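Local coordinates for Alpha/beta hydrolase (Paenibacillus sp. VTT E-133280, PDB 6TJ2), which probably hydrolyses methyl salicylate to salicylic acid, as an extracellular esterase resembling tobacco salicylic acid binding protein 2, at residues 44-49 with 71-76. Residues are numbered along the deposited sequence; the frame is centred on the assembly and turned at random.
Sequences PLTFVL and GHTVYT
The ring of Phe47 turns its edge to the face of the His72 ring, a T-shaped pair with planes at 80° and centroids 6.0 Å apart. At the edge of the imidazole, His72 ND1 accepts a hydrogen bond from Leu45 N at 2.9 Å, close to the ring plane; the ring lies alongside the Leu45 side chain, with Leu45 CB 3.6 Å from His72 ND1. Thr46 CG2 meets the edge of the Tyr75 ring, 3.7 Å from CE1. An alanine in place of His72 would probably leave the Leu45 N-H without this acceptor and the Phe47 edge without its aromatic partner. Strands 46-50 and 73-75 run parallel, joined by helix 61-69 in a beta-alpha-beta crossover of the alpha/beta-hydrolase sheet, with 73-75 at one edge of the sheet within this chain. Phe47 is gripped through both backbone groups: its N donates to Thr73 O and its O accepts from Tyr75 N, each at 2.8 Å. Thr73 N to Leu45 O and Leu49 N to Tyr75 O continue the ladder. On the Phe47 face, which helix 61-69 covers through Leu67, Leu49 CD1 packs 3.6 Å from Val74 CG1, a methyl held anti to the backbone N (chi1 -176°).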
loop_
_atom_site.group_PDB
_atom_site.type_symbol
_atom_site.label_atom_id
_atom_site.label_comp_id
_atom_site.label_asym_id
_atom_site.label_seq_id
_atom_site.Cartn_x
_atom_site.Cartn_y
_atom_site.Cartn_z
ATOM N N PRO A 44 2.537 8.169 30.305
ATOM C CA PRO A 44 3.372 9.197 29.696
ATOM C C PRO A 44 4.697 8.628 29.166
ATOM O O PRO A 44 5.284 7.715 29.747
ATOM C CB PRO A 44 3.602 10.217 30.813
ATOM C CG PRO A 44 2.490 9.943 31.773
ATOM C CD PRO A 44 2.233 8.469 31.712
ATOM N N LEU A 45 5.082 9.146 28.030
ATOM C CA LEU A 45 6.289 8.769 27.287
ATOM C C LEU A 45 7.222 9.990 27.208
ATOM O O LEU A 45 6.759 11.148 27.259
ATOM C CB LEU A 45 5.912 8.326 25.868
ATOM C CG LEU A 45 5.022 7.085 25.797
ATOM C CD1 LEU A 45 4.634 6.864 24.348
ATOM C CD2 LEU A 45 5.697 5.867 26.336
ATOM N N THR A 46 8.511 9.712 27.061
ATOM C CA THR A 46 9.479 10.769 26.790
ATOM C C THR A 46 9.998 10.494 25.385
ATOM O O THR A 46 10.500 9.388 25.131
ATOM C CB THR A 46 10.603 10.795 27.809
ATOM O OG1 THR A 46 9.994 11.142 29.066
ATOM C CG2 THR A 46 11.686 11.795 27.471
ATOM N N PHE A 47 9.904 11.454 24.506
ATOM C CA PHE A 47 10.403 11.386 23.105
ATOM C C PHE A 47 11.627 12.273 22.980
ATOM O O PHE A 47 11.646 13.440 23.451
ATOM C CB PHE A 47 9.331 11.905 22.157
ATOM C CG PHE A 47 8.170 10.977 22.000
ATOM C CD1 PHE A 47 8.119 10.055 20.939
ATOM C CD2 PHE A 47 7.069 11.121 22.821
ATOM C CE1 PHE A 47 7.010 9.227 20.805
ATOM C CE2 PHE A 47 5.955 10.316 22.649
ATOM C CZ PHE A 47 5.935 9.388 21.630
ATOM N N VAL A 48 12.610 11.795 22.243
ATOM C CA VAL A 48 13.728 12.587 21.683
ATOM C C VAL A 48 13.574 12.520 20.168
ATOM O O VAL A 48 13.739 11.419 19.600
ATOM C CB VAL A 48 15.091 12.072 22.156
ATOM C CG1 VAL A 48 16.218 12.853 21.514
ATOM C CG2 VAL A 48 15.241 12.158 23.680
ATOM N N LEU A 49 13.221 13.635 19.543
ATOM C CA LEU A 49 12.864 13.700 18.113
ATOM C C LEU A 49 14.055 14.238 17.338
ATOM O O LEU A 49 14.508 15.333 17.674
ATOM C CB LEU A 49 11.639 14.556 17.854
ATOM C CG LEU A 49 10.412 14.231 18.709
ATOM C CD1 LEU A 49 9.303 15.166 18.344
ATOM C CD2 LEU A 49 9.945 12.795 18.497
ATOM N N GLY A 71 0.419 14.867 27.417
ATOM C CA GLY A 71 1.106 14.571 28.676
ATOM C C GLY A 71 2.506 14.040 28.492
ATOM O O GLY A 71 3.118 13.600 29.481
ATOM N N HIS A 72 2.996 13.927 27.253
ATOM C CA HIS A 72 4.339 13.391 26.982
ATOM C C HIS A 72 5.412 14.487 27.100
ATOM O O HIS A 72 5.130 15.680 26.852
ATOM C CB HIS A 72 4.322 12.714 25.594
ATOM C CG HIS A 72 3.236 11.706 25.500
ATOM N ND1 HIS A 72 3.174 10.647 26.374
ATOM C CD2 HIS A 72 2.139 11.659 24.721
ATOM C CE1 HIS A 72 2.100 9.909 26.057
ATOM N NE2 HIS A 72 1.472 10.513 25.066
ATOM N N THR A 73 6.600 14.063 27.423
ATOM C CA THR A 73 7.784 14.926 27.476
ATOM C C THR A 73 8.498 14.817 26.118
ATOM O O THR A 73 8.636 13.701 25.616
ATOM C CB THR A 73 8.697 14.540 28.625
ATOM O OG1 THR A 73 7.929 14.696 29.828
ATOM C CG2 THR A 73 9.916 15.431 28.710
ATOM N N VAL A 74 8.811 15.951 25.525
ATOM C CA VAL A 74 9.345 15.932 24.139
ATOM C C VAL A 74 10.591 16.818 24.073
ATOM O O VAL A 74 10.497 18.028 24.378
ATOM C CB VAL A 74 8.315 16.385 23.110
ATOM C CG1 VAL A 74 8.872 16.263 21.702
ATOM C CG2 VAL A 74 6.998 15.630 23.242
ATOM N N TYR A 75 11.699 16.254 23.656
ATOM C CA TYR A 75 12.977 16.970 23.396
ATOM C C TYR A 75 13.202 16.990 21.891
ATOM O O TYR A 75 13.027 15.940 21.217
ATOM C CB TYR A 75 14.141 16.297 24.099
ATOM C CG TYR A 75 14.007 16.281 25.590
ATOM C CD1 TYR A 75 13.518 15.160 26.253
ATOM C CD2 TYR A 75 14.307 17.397 26.329
ATOM C CE1 TYR A 75 13.337 15.143 27.623
ATOM C CE2 TYR A 75 14.170 17.372 27.705
ATOM C CZ TYR A 75 13.691 16.261 28.344
ATOM O OH TYR A 75 13.562 16.259 29.723
ATOM N N THR A 76 13.508 18.136 21.334
ATOM C CA THR A 76 13.802 18.322 19.889
ATOM C C THR A 76 15.171 18.980 19.723
ATOM O O THR A 76 15.231 20.157 19.400
ATOM C CB THR A 76 12.716 19.132 19.202
ATOM O OG1 THR A 76 12.569 20.441 19.762
ATOM C CG2 THR A 76 11.373 18.448 19.347
#